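Local coordinates for uncharacterized protein (Parabacteroides merdae ATCC 43184, PDB 5BMT) that is of unknown function but combines a predicted OB-type domain of a lipoprotein family with an immunoglobulin-like fold, at residues L88-L93 / G186-M191; S128-Q133 / R166-A171; K134-M139 / R162-E167; R155-C160 / K202-R207. All coordinates share one frame; numbering follows the deposited sequence. Where two conformers were deposited one is given.

Contact 1: residues L88-L93 / G186-M191. With SO4 (sulfate ion), chain D.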
# COMPACT_ATOMS: atom_id res chain seq x y z
N LEU A 88 -0.34 -3.64 10.73
CA LEU A 88 0.74 -4.53 10.37
C LEU A 88 1.04 -5.30 11.64
O LEU A 88 1.43 -4.71 12.64
CB LEU A 88 1.97 -3.82 9.78
CG LEU A 88 3.23 -4.69 9.63
CD1 LEU A 88 3.01 -5.91 8.78
CD2 LEU A 88 4.34 -3.92 9.07
N SER A 89 0.75 -6.61 11.61
CA SER A 89 0.86 -7.50 12.75
C SER A 89 2.27 -8.05 12.92
O SER A 89 2.88 -8.49 11.94
CB SER A 89 -0.14 -8.64 12.58
OG SER A 89 -1.45 -8.14 12.36
N TYR A 90 2.79 -8.08 14.14
CA TYR A 90 4.11 -8.61 14.40
C TYR A 90 4.02 -10.01 15.03
O TYR A 90 4.95 -10.43 15.71
CB TYR A 90 4.90 -7.62 15.28
CG TYR A 90 5.14 -6.32 14.54
CD1 TYR A 90 6.06 -6.24 13.49
CD2 TYR A 90 4.35 -5.20 14.81
CE1 TYR A 90 6.24 -5.06 12.77
CE2 TYR A 90 4.56 -3.99 14.13
CZ TYR A 90 5.51 -3.93 13.12
OH TYR A 90 5.70 -2.74 12.43
N SER A 91 2.92 -10.70 14.78
CA SER A 91 2.69 -12.07 15.29
C SER A 91 2.74 -13.01 14.09
O SER A 91 1.74 -13.19 13.41
CB SER A 91 1.32 -12.17 15.99
OG SER A 91 1.13 -11.33 17.12
N PRO A 92 3.90 -13.62 13.80
CA PRO A 92 3.98 -14.50 12.62
C PRO A 92 3.09 -15.74 12.76
O PRO A 92 2.83 -16.23 13.87
CB PRO A 92 5.46 -14.85 12.53
CG PRO A 92 6.00 -14.61 13.89
CD PRO A 92 5.19 -13.50 14.49
N LEU A 93 2.55 -16.18 11.62
CA LEU A 93 1.65 -17.32 11.52
C LEU A 93 2.37 -18.53 10.96
O LEU A 93 3.38 -18.37 10.28
CB LEU A 93 0.48 -16.97 10.58
CG LEU A 93 -0.39 -15.77 11.02
CD1 LEU A 93 -1.40 -15.39 9.93
CD2 LEU A 93 -1.08 -16.07 12.31
N GLY A 186 3.84 3.07 9.78
CA GLY A 186 4.66 3.89 10.67
C GLY A 186 5.61 3.12 11.56
O GLY A 186 6.79 3.47 11.67
N THR A 187 5.11 2.06 12.24
CA THR A 187 6.01 1.34 13.15
C THR A 187 6.98 0.46 12.35
O THR A 187 8.12 0.29 12.79
CB THR A 187 5.26 0.56 14.21
OG1 THR A 187 4.44 -0.41 13.55
CG2 THR A 187 4.40 1.50 15.09
N LEU A 188 6.55 -0.05 11.17
CA LEU A 188 7.47 -0.82 10.34
C LEU A 188 8.62 0.06 9.90
O LEU A 188 9.78 -0.34 9.98
CB LEU A 188 6.74 -1.38 9.11
CG LEU A 188 7.63 -2.24 8.21
CD1 LEU A 188 7.96 -3.55 8.86
CD2 LEU A 188 7.01 -2.48 6.88
N TYR A 189 8.29 1.29 9.46
CA TYR A 189 9.35 2.19 9.03
C TYR A 189 10.35 2.46 10.15
O TYR A 189 11.56 2.36 9.90
CB TYR A 189 8.72 3.53 8.58
CG TYR A 189 9.76 4.56 8.18
CD1 TYR A 189 10.23 4.64 6.87
CD2 TYR A 189 10.27 5.45 9.12
CE1 TYR A 189 11.19 5.57 6.50
CE2 TYR A 189 11.22 6.41 8.76
CZ TYR A 189 11.67 6.47 7.45
OH TYR A 189 12.64 7.39 7.11
N SER A 190 9.86 2.82 11.35
CA SER A 190 10.75 3.14 12.46
C SER A 190 11.62 1.95 12.83
O SER A 190 12.82 2.13 13.06
CB SER A 190 9.95 3.60 13.68
OG SER A 190 9.22 4.77 13.35
N MSE A 191 11.04 0.73 12.83
CA MSE A 191 11.80 -0.44 13.20
C MSE A 191 12.86 -0.76 12.15
O MSE A 191 14.02 -0.99 12.53
CB MSE A 191 10.88 -1.64 13.41
CG MSE A 191 11.62 -2.87 13.91
SE MSE A 191 10.41 -4.37 14.08
CE MSE A 191 10.08 -4.62 12.27
S SO4 D . 10.97 7.71 12.83
O1 SO4 D . 9.62 7.40 12.37
O2 SO4 D . 11.62 8.60 11.87
O3 SO4 D . 10.90 8.36 14.14
O4 SO4 D . 11.75 6.48 12.94
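A strand end meets a helix start here: the last residues of strand 85-89 and the turn that follows pack on the first turns of helix 186-198 through a pair of hydroxyls, a Met-aromatic contact and two leucines. Tyr90 is the pivot. With CG anti to the carbonyl carbon (chi1 -65°), its ring extends to the helix and its phenol end crosses Thr187 obliquely. Tyr90 OH and Thr187 OG1 share a hydrogen bond of 2.9 Å, OG1 lying in the ring plane at its edge, and either oxygen could give the proton. Thr187 presents OG1 from the crowded position between its backbone N and carbonyl carbon (chi1 61°). Leu188 N also lies 3.1 Å from Tyr90 OH, at an angle too poor for a hydrogen bond. Selenomethionine Met191 bends at its last torsion (chi3 68°) and meets the ring tip to tip, CE standing 3.9 Å from Tyr90 CE1. Its SE is oblique to the ring, 5.2 Å from the centroid. A sulfate ion, probably from the crystallisation liquor, lies beside Ser190, whose OG is 2.8 Å from sulfate O1. The buried part is aliphatic: Leu88 CD2 presses to 3.5 Å from Leu188 CB, tighter than usual for two carbons, and Leu188 continues onto Leu159. An alanine in place of Tyr90 would remove ring and hydroxyl together and would probably leave the helix start held to this segment mainly by the two leucines. The chemistry is thus graded, from close-packed carbon inside to a hydroxyl pair near the surface, where the adjacent helix start may slightly polarise the phenol oxygen.

Contact 2: residues S128-Q133 / R166-A171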
# COMPACT_ATOMS: atom_id res chain seq x y z
N SER A 128 -9.51 -15.89 -9.30
CA SER A 128 -10.92 -15.61 -9.50
C SER A 128 -11.57 -15.18 -8.22
O SER A 128 -11.15 -15.58 -7.13
CB SER A 128 -11.66 -16.81 -10.08
OG SER A 128 -11.75 -17.90 -9.18
N VAL A 129 -12.56 -14.30 -8.36
CA VAL A 129 -13.45 -13.89 -7.27
C VAL A 129 -14.86 -13.83 -7.82
O VAL A 129 -15.04 -13.80 -9.05
CB VAL A 129 -13.09 -12.53 -6.60
CG1 VAL A 129 -11.67 -12.52 -6.03
CG2 VAL A 129 -13.30 -11.36 -7.57
N LEU A 130 -15.84 -13.74 -6.94
CA LEU A 130 -17.20 -13.50 -7.39
C LEU A 130 -17.48 -12.02 -7.32
O LEU A 130 -16.79 -11.29 -6.60
CB LEU A 130 -18.25 -14.29 -6.58
CG LEU A 130 -18.24 -15.81 -6.73
CD1 LEU A 130 -19.45 -16.44 -5.98
CD2 LEU A 130 -18.31 -16.24 -8.21
N THR A 131 -18.50 -11.56 -8.07
CA THR A 131 -18.93 -10.16 -8.00
C THR A 131 -19.44 -9.90 -6.57
O THR A 131 -20.13 -10.75 -6.01
CB THR A 131 -20.01 -9.92 -9.08
OG1 THR A 131 -19.39 -10.13 -10.36
CG2 THR A 131 -20.61 -8.51 -9.03
N ASP A 132 -19.03 -8.79 -5.95
CA ASP A 132 -19.41 -8.37 -4.59
C ASP A 132 -18.83 -9.28 -3.49
O ASP A 132 -19.22 -9.19 -2.32
CB ASP A 132 -20.94 -8.24 -4.42
CG ASP A 132 -21.54 -7.17 -5.34
OD1 ASP A 132 -20.82 -6.20 -5.68
OD2 ASP A 132 -22.73 -7.30 -5.70
N GLN A 133 -17.82 -10.12 -3.84
CA GLN A 133 -17.09 -10.87 -2.82
C GLN A 133 -16.36 -9.86 -1.94
O GLN A 133 -15.88 -8.84 -2.44
CB GLN A 133 -16.09 -11.84 -3.50
CG GLN A 133 -15.25 -12.67 -2.50
CD GLN A 133 -14.36 -13.65 -3.24
OE1 GLN A 133 -14.78 -14.34 -4.18
NE2 GLN A 133 -13.14 -13.81 -2.75
N ARG A 166 -14.90 -13.00 3.56
CA ARG A 166 -15.89 -12.58 4.56
C ARG A 166 -17.31 -12.57 3.99
O ARG A 166 -18.26 -12.83 4.75
CB ARG A 166 -15.55 -11.20 5.15
CG ARG A 166 -14.18 -11.15 5.85
CD ARG A 166 -14.08 -11.92 7.18
NE ARG A 166 -14.93 -11.36 8.23
CZ ARG A 166 -14.59 -10.36 9.04
NH1 ARG A 166 -13.38 -9.82 8.96
NH2 ARG A 166 -15.42 -9.94 9.99
N GLU A 167 -17.48 -12.31 2.68
CA GLU A 167 -18.79 -12.35 2.00
C GLU A 167 -18.59 -13.09 0.70
O GLU A 167 -17.64 -12.80 -0.02
CB GLU A 167 -19.37 -10.95 1.76
CG GLU A 167 -19.74 -10.18 3.02
CD GLU A 167 -20.17 -8.74 2.85
OE1 GLU A 167 -20.96 -8.45 1.93
OE2 GLU A 167 -19.75 -7.89 3.68
N GLU A 168 -19.48 -14.05 0.40
CA GLU A 168 -19.39 -14.93 -0.76
C GLU A 168 -19.49 -14.21 -2.10
O GLU A 168 -18.72 -14.52 -3.01
CB GLU A 168 -20.49 -16.01 -0.67
CG GLU A 168 -20.53 -17.02 -1.81
CD GLU A 168 -19.39 -18.01 -1.96
OE1 GLU A 168 -18.50 -18.03 -1.08
OE2 GLU A 168 -19.41 -18.77 -2.95
N GLY A 169 -20.40 -13.26 -2.22
CA GLY A 169 -20.63 -12.60 -3.49
C GLY A 169 -21.52 -13.44 -4.40
O GLY A 169 -22.09 -14.46 -3.97
N LYS A 170 -21.61 -13.06 -5.68
CA LYS A 170 -22.48 -13.74 -6.65
C LYS A 170 -21.89 -13.73 -8.06
O LYS A 170 -20.90 -13.06 -8.32
CB LYS A 170 -23.85 -13.01 -6.66
CG LYS A 170 -23.76 -11.53 -7.01
CD LYS A 170 -25.10 -10.80 -6.94
CE LYS A 170 -24.94 -9.35 -7.32
NZ LYS A 170 -26.22 -8.61 -7.20
N ALA A 171 -22.56 -14.43 -9.00
CA ALA A 171 -22.15 -14.46 -10.40
C ALA A 171 -22.26 -13.06 -11.03
O ALA A 171 -23.07 -12.25 -10.56
CB ALA A 171 -23.00 -15.47 -11.17
O HOH W 1 -21.36 -8.93 -0.70
O HOH W 2 -16.73 -16.28 -3.47
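Gln133 sends CG anti to its backbone N (chi1 179°), and the extended chain carries the amide back to Leu130, while Lys170 CG takes the crowded position between its backbone N and carbonyl carbon (chi1 58°). The result for Gln133 is a brace across the type II turn Leu130-Gln133: Leu130 N donates to Gln133 OE1 at 3.0 Å, approaching from above the carbonyl plane. A water gives its protons to Gln133 OE1 and Glu168 O, tying the brace to the facing segment. Thr131 and Lys170 form one antiparallel hydrogen-bonded pair, in which Lys170 N reaches Thr131 O at 2.8 Å, nearly straight at 162°, whereas the return bond from Thr131 N to Lys170 O is weak. Gly169 CA lies 3.2 Å from Thr131 O; a CB on it would collide with that oxygen. Lys170 and Asp132 run side by side, yet Asp132 OD2 stops 4.0 Å from Lys170 NZ, beyond a salt bridge. Leu130 CD1 rests 3.8 Å from Glu168 OE2, an acid whose other oxygen pairs with Lys165. At this surface corner Thr131 OG1 is hydrogen-bonded to Pro172 O, and Val129 and Thr131 lean on strand 173-184, while the other segment continues from the end of strand 153-167, paired there with strand 134-140.

Contact 3: residues K134-M139 / R162-E167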
# COMPACT_ATOMS: atom_id res chain seq x y z
N LYS A 134 -16.28 -10.13 -0.64
CA LYS A 134 -15.53 -9.26 0.25
C LYS A 134 -14.54 -10.11 1.03
O LYS A 134 -14.89 -11.18 1.51
CB LYS A 134 -16.46 -8.51 1.22
CG LYS A 134 -17.46 -7.56 0.53
CD LYS A 134 -16.84 -6.20 0.22
CE LYS A 134 -17.76 -5.31 -0.59
NZ LYS A 134 -17.61 -5.56 -2.04
N ASN A 135 -13.32 -9.60 1.15
CA ASN A 135 -12.26 -10.27 1.88
C ASN A 135 -11.75 -9.40 2.99
O ASN A 135 -11.87 -8.16 2.91
CB ASN A 135 -11.07 -10.56 0.96
CG ASN A 135 -11.38 -11.26 -0.33
OD1 ASN A 135 -12.33 -12.04 -0.42
ND2 ASN A 135 -10.48 -11.16 -1.28
N THR A 136 -11.12 -10.01 3.99
CA THR A 136 -10.34 -9.29 4.99
C THR A 136 -8.95 -9.89 4.97
O THR A 136 -8.74 -11.00 4.42
CB THR A 136 -10.95 -9.22 6.38
OG1 THR A 136 -11.21 -10.54 6.83
CG2 THR A 136 -12.18 -8.29 6.41
N TYR A 137 -8.00 -9.16 5.51
CA TYR A 137 -6.60 -9.50 5.38
C TYR A 137 -5.84 -9.44 6.66
O TYR A 137 -6.24 -8.80 7.62
CB TYR A 137 -5.94 -8.50 4.39
CG TYR A 137 -6.54 -8.56 3.00
CD1 TYR A 137 -6.05 -9.46 2.05
CD2 TYR A 137 -7.64 -7.76 2.65
CE1 TYR A 137 -6.65 -9.58 0.80
CE2 TYR A 137 -8.25 -7.88 1.40
CZ TYR A 137 -7.74 -8.79 0.47
OH TYR A 137 -8.34 -8.94 -0.76
N ILE A 138 -4.69 -10.11 6.64
CA ILE A 138 -3.74 -10.04 7.71
C ILE A 138 -2.37 -9.88 7.07
O ILE A 138 -1.96 -10.71 6.24
CB ILE A 138 -3.80 -11.25 8.72
CG1 ILE A 138 -2.62 -11.24 9.70
CG2 ILE A 138 -3.84 -12.60 8.01
CD1 ILE A 138 -2.83 -10.44 10.77
N MSE A 139 -1.69 -8.80 7.42
CA MSE A 139 -0.32 -8.54 7.00
C MSE A 139 0.53 -8.74 8.23
O MSE A 139 0.31 -8.07 9.24
CB MSE A 139 -0.17 -7.12 6.41
CG MSE A 139 1.24 -6.83 5.94
SE MSE A 139 1.71 -7.69 4.27
CE MSE A 139 1.78 -6.18 3.07
N ARG A 162 -2.01 -12.58 3.97
CA ARG A 162 -3.00 -13.64 3.86
C ARG A 162 -4.40 -13.05 3.86
O ARG A 162 -4.60 -11.92 4.33
CB ARG A 162 -2.79 -14.69 4.96
CG ARG A 162 -1.45 -15.39 4.66
CD ARG A 162 -0.91 -16.27 5.75
NE ARG A 162 -1.69 -17.49 5.86
CZ ARG A 162 -1.38 -18.49 6.68
NH1 ARG A 162 -0.28 -18.43 7.42
NH2 ARG A 162 -2.14 -19.57 6.73
N ALA A 163 -5.33 -13.78 3.27
CA ALA A 163 -6.70 -13.30 3.10
C ALA A 163 -7.72 -14.32 3.57
O ALA A 163 -7.51 -15.52 3.37
CB ALA A 163 -6.96 -13.02 1.63
N GLN A 164 -8.84 -13.81 4.08
CA GLN A 164 -9.99 -14.64 4.44
C GLN A 164 -11.21 -14.12 3.71
O GLN A 164 -11.39 -12.90 3.63
CB GLN A 164 -10.28 -14.64 5.95
CG GLN A 164 -9.20 -15.32 6.78
CD GLN A 164 -9.46 -15.09 8.26
OE1 GLN A 164 -9.31 -13.98 8.77
NE2 GLN A 164 -9.87 -16.13 8.97
N LYS A 165 -12.06 -15.02 3.19
CA LYS A 165 -13.30 -14.58 2.56
C LYS A 165 -14.29 -14.20 3.66
O LYS A 165 -14.47 -14.98 4.61
CB LYS A 165 -13.88 -15.69 1.65
CG LYS A 165 -14.93 -15.16 0.66
CD LYS A 165 -15.69 -16.29 -0.06
CE LYS A 165 -14.82 -17.19 -0.91
NZ LYS A 165 -15.64 -18.22 -1.61
N ARG A 166 -14.90 -13.00 3.56
CA ARG A 166 -15.89 -12.58 4.56
C ARG A 166 -17.31 -12.57 3.99
O ARG A 166 -18.26 -12.83 4.75
CB ARG A 166 -15.55 -11.20 5.15
CG ARG A 166 -14.18 -11.15 5.85
CD ARG A 166 -14.08 -11.92 7.18
NE ARG A 166 -14.93 -11.36 8.23
CZ ARG A 166 -14.59 -10.36 9.04
NH1 ARG A 166 -13.38 -9.82 8.96
NH2 ARG A 166 -15.42 -9.94 9.99
N GLU A 167 -17.48 -12.31 2.68
CA GLU A 167 -18.79 -12.35 2.00
C GLU A 167 -18.59 -13.09 0.70
O GLU A 167 -17.64 -12.80 -0.02
CB GLU A 167 -19.37 -10.95 1.76
CG GLU A 167 -19.74 -10.18 3.02
CD GLU A 167 -20.17 -8.74 2.85
OE1 GLU A 167 -20.96 -8.45 1.93
OE2 GLU A 167 -19.75 -7.89 3.68
O HOH W 3 -8.96 -11.42 8.09
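Strands 134-140 and 153-167 run antiparallel here, in what is probably the immunoglobulin-like part of the chain, and their pairing opens on a classic beta bulge. At Lys134 the carbonyl oxygen is gripped twice, by Arg166 N at 2.7 Å and by Glu167 N at 3.1 Å, and the register shifts by one residue. The aliphatic part of Lys134 lies alongside Glu167, Lys134 CG meeting Glu167 CD at 3.8 Å. Asn135, on the opposite face, donates from ND2 to Tyr137 OH, in its own amide plane, while its OD1 accepts from Gln133. Thr136 is the polar centre: its backbone trades bonds with Gln164 in both directions, and OG1, in the crowded position (chi1 56°), takes a bond from Arg166 NH1 at 3.1 Å, within the guanidinium plane. A water joins the same OG1 to Gln164 OE1. A valine here would remove the hydroxyl, and with it the acceptor for Arg166 NH1 and the link to the water, and would probably loosen the bent Arg166 chain. Tyr137 turns to the Asn135 face, where Ala163 CB sits obliquely to its ring, 3.6 Å from Tyr137 CE1, and its hydroxyl is also bonded to Asp179 in strand 173-184. Ile138 returns to the Thr136 face, exchanging backbone bonds with Arg162, whose guanidinium leads away to a salt bridge with Glu101. Their side chains start out alongside each other, Ile138 CG2 lying 3.8 Å from Arg162 CB.

Contact 4: residues R155-C160 / K202-R207; sequences RVYTLC and KIVSYR
Leu159, Tyr157 and Tyr206 make the apolar centre of a parallel strand pair, in which strand 153-167 lies beside strand 203-214 after a connection through strand 173-184 and helix 186-198. The Leu159 and Tyr206 side chains cross obliquely, Leu159 CD1 lying 4.1 Å from Tyr206 CD2, and Tyr157 CB stands 4.2 Å from Tyr206 CB on the same face. The two rings diverge. Tyr157, with CG anti to the carbonyl carbon (chi1 -72°), keeps its ring against helix 186-198, Ser205 O lying in plane at its edge, whereas Tyr206 has CG in the crowded position between backbone N and carbonyl carbon (chi1 75°). Their hydroxyls end on different partners, Tyr157 on Glu196 of the helix and Tyr206 on Ser109. Outward from this centre comes the backbone ladder. Tyr157 N donates to Ser205 O at 2.9 Å, Tyr157 O accepts from Arg207 N, and Leu159 N reaches Arg207 O nearly along the C=O axis. Tyr206 CA adds a CA-H...O contact of 3.1 Å to Tyr157 O. At the start of the pair a water bridges Arg155 O and Ser205 N. The opposite face carries Val156, whose CG1 meets the aliphatic arm of Arg207 at CG, 4.0 Å away. That arm is extended from CG to NE and runs side by side with Thr158, pointing the same way; its NH2 makes a long, weak ion pair with Glu148. The firm polar bond is nearer the backbone: Arg207 NE donates to Thr158 OG1 at 3.1 Å, in the guanidinium plane and almost straight at 176°.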
# COMPACT_ATOMS: atom_id res chain seq x y z
N ARG A 155 19.93 -7.94 1.93
CA ARG A 155 19.16 -7.53 3.11
C ARG A 155 17.69 -7.25 2.78
O ARG A 155 17.17 -6.19 3.12
CB ARG A 155 19.83 -6.29 3.79
CG ARG A 155 21.29 -6.59 4.18
CD ARG A 155 21.94 -5.49 5.01
NE ARG A 155 21.26 -5.29 6.29
CZ ARG A 155 21.48 -5.99 7.41
NH1 ARG A 155 22.40 -6.95 7.43
NH2 ARG A 155 20.78 -5.73 8.50
N VAL A 156 17.02 -8.23 2.19
CA VAL A 156 15.59 -8.10 1.89
C VAL A 156 14.77 -8.71 3.04
O VAL A 156 15.02 -9.86 3.44
CB VAL A 156 15.28 -8.81 0.55
CG1 VAL A 156 13.79 -8.74 0.23
CG2 VAL A 156 16.12 -8.25 -0.60
N TYR A 157 13.80 -7.94 3.56
CA TYR A 157 12.88 -8.41 4.60
C TYR A 157 11.66 -8.99 3.95
O TYR A 157 11.29 -8.58 2.85
CB TYR A 157 12.46 -7.23 5.50
CG TYR A 157 13.58 -6.76 6.41
CD1 TYR A 157 13.76 -7.33 7.67
CD2 TYR A 157 14.45 -5.74 6.01
CE1 TYR A 157 14.79 -6.89 8.51
CE2 TYR A 157 15.47 -5.30 6.85
CZ TYR A 157 15.63 -5.88 8.10
OH TYR A 157 16.62 -5.44 8.95
N THR A 158 11.03 -9.95 4.61
CA THR A 158 9.83 -10.55 4.02
C THR A 158 8.63 -10.34 4.94
O THR A 158 8.68 -10.66 6.14
CB THR A 158 10.06 -12.05 3.76
OG1 THR A 158 11.08 -12.21 2.79
CG2 THR A 158 8.79 -12.76 3.25
N LEU A 159 7.57 -9.75 4.37
CA LEU A 159 6.27 -9.58 5.02
C LEU A 159 5.36 -10.65 4.46
O LEU A 159 5.67 -11.21 3.39
CB LEU A 159 5.71 -8.18 4.73
CG LEU A 159 6.25 -7.01 5.57
CD1 LEU A 159 7.74 -6.76 5.33
CD2 LEU A 159 5.47 -5.74 5.26
N CYS A 160 4.27 -10.97 5.15
CA CYS A 160 3.36 -11.98 4.66
C CYS A 160 1.94 -11.44 4.58
O CYS A 160 1.45 -10.83 5.53
CB CYS A 160 3.42 -13.22 5.54
SG CYS A 160 2.24 -14.49 5.07
N LYS A 202 21.19 2.99 3.66
CA LYS A 202 20.39 4.20 3.41
C LYS A 202 18.98 3.88 2.92
O LYS A 202 18.17 4.79 2.69
CB LYS A 202 21.08 5.09 2.33
CG LYS A 202 22.55 5.38 2.48
CD LYS A 202 23.02 6.35 1.35
CE LYS A 202 22.96 5.81 -0.07
NZ LYS A 202 24.31 5.63 -0.67
N ILE A 203 18.71 2.60 2.67
CA ILE A 203 17.41 2.15 2.16
C ILE A 203 16.98 0.91 2.90
O ILE A 203 17.78 0.27 3.60
CB ILE A 203 17.47 1.86 0.62
CG1 ILE A 203 18.43 0.66 0.30
CG2 ILE A 203 17.81 3.12 -0.22
CD1 ILE A 203 18.12 -0.10 -1.00
N VAL A 204 15.71 0.55 2.71
CA VAL A 204 15.12 -0.70 3.18
C VAL A 204 14.57 -1.41 1.96
O VAL A 204 13.95 -0.76 1.12
CB VAL A 204 14.03 -0.47 4.24
CG1 VAL A 204 13.23 -1.76 4.50
CG2 VAL A 204 14.65 0.04 5.54
N SER A 205 14.79 -2.72 1.88
CA SER A 205 14.26 -3.57 0.81
C SER A 205 13.36 -4.60 1.43
O SER A 205 13.73 -5.22 2.44
CB SER A 205 15.39 -4.28 0.06
OG SER A 205 16.24 -3.37 -0.62
N TYR A 206 12.18 -4.80 0.85
CA TYR A 206 11.29 -5.83 1.38
C TYR A 206 10.48 -6.47 0.26
O TYR A 206 10.42 -5.95 -0.86
CB TYR A 206 10.36 -5.26 2.47
CG TYR A 206 9.23 -4.42 1.92
CD1 TYR A 206 9.40 -3.05 1.68
CD2 TYR A 206 7.98 -4.98 1.65
CE1 TYR A 206 8.37 -2.28 1.13
CE2 TYR A 206 6.92 -4.20 1.17
CZ TYR A 206 7.13 -2.86 0.87
OH TYR A 206 6.11 -2.13 0.30
N ARG A 207 9.88 -7.60 0.56
CA ARG A 207 8.96 -8.23 -0.37
C ARG A 207 7.79 -8.79 0.43
O ARG A 207 7.90 -8.91 1.65
CB ARG A 207 9.65 -9.32 -1.18
CG ARG A 207 10.16 -10.42 -0.27
CD ARG A 207 10.87 -11.44 -1.10
NE ARG A 207 11.34 -12.54 -0.26
CZ ARG A 207 11.80 -13.68 -0.75
NH1 ARG A 207 11.82 -13.88 -2.06
NH2 ARG A 207 12.21 -14.64 0.06
O HOH W 4 16.58 -3.70 3.92

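Strand 153-167 runs through contacts 2, 3 and 4, and its chemistry changes along the way. Contact 4, buried, joins it in parallel to strand 203-214, with tyrosines and a leucine inside and an Arg-Thr bond at the edge. Contact 3, partly buried, joins it antiparallel to strand 134-140 by a regular ladder with a polar Thr-Arg face. Contact 2 lies at the surface, where a single bridge, one of its bonds weak, is supplemented by a turn and waters. Contacts 2 and 3 share Arg166 and Glu167, the residues of the bulge. Contact 1 differs in kind, setting a helix against a strand end by side chains; it touches contact 3 through Ser89 and Met139, and contact 4 through Leu188 and Leu159.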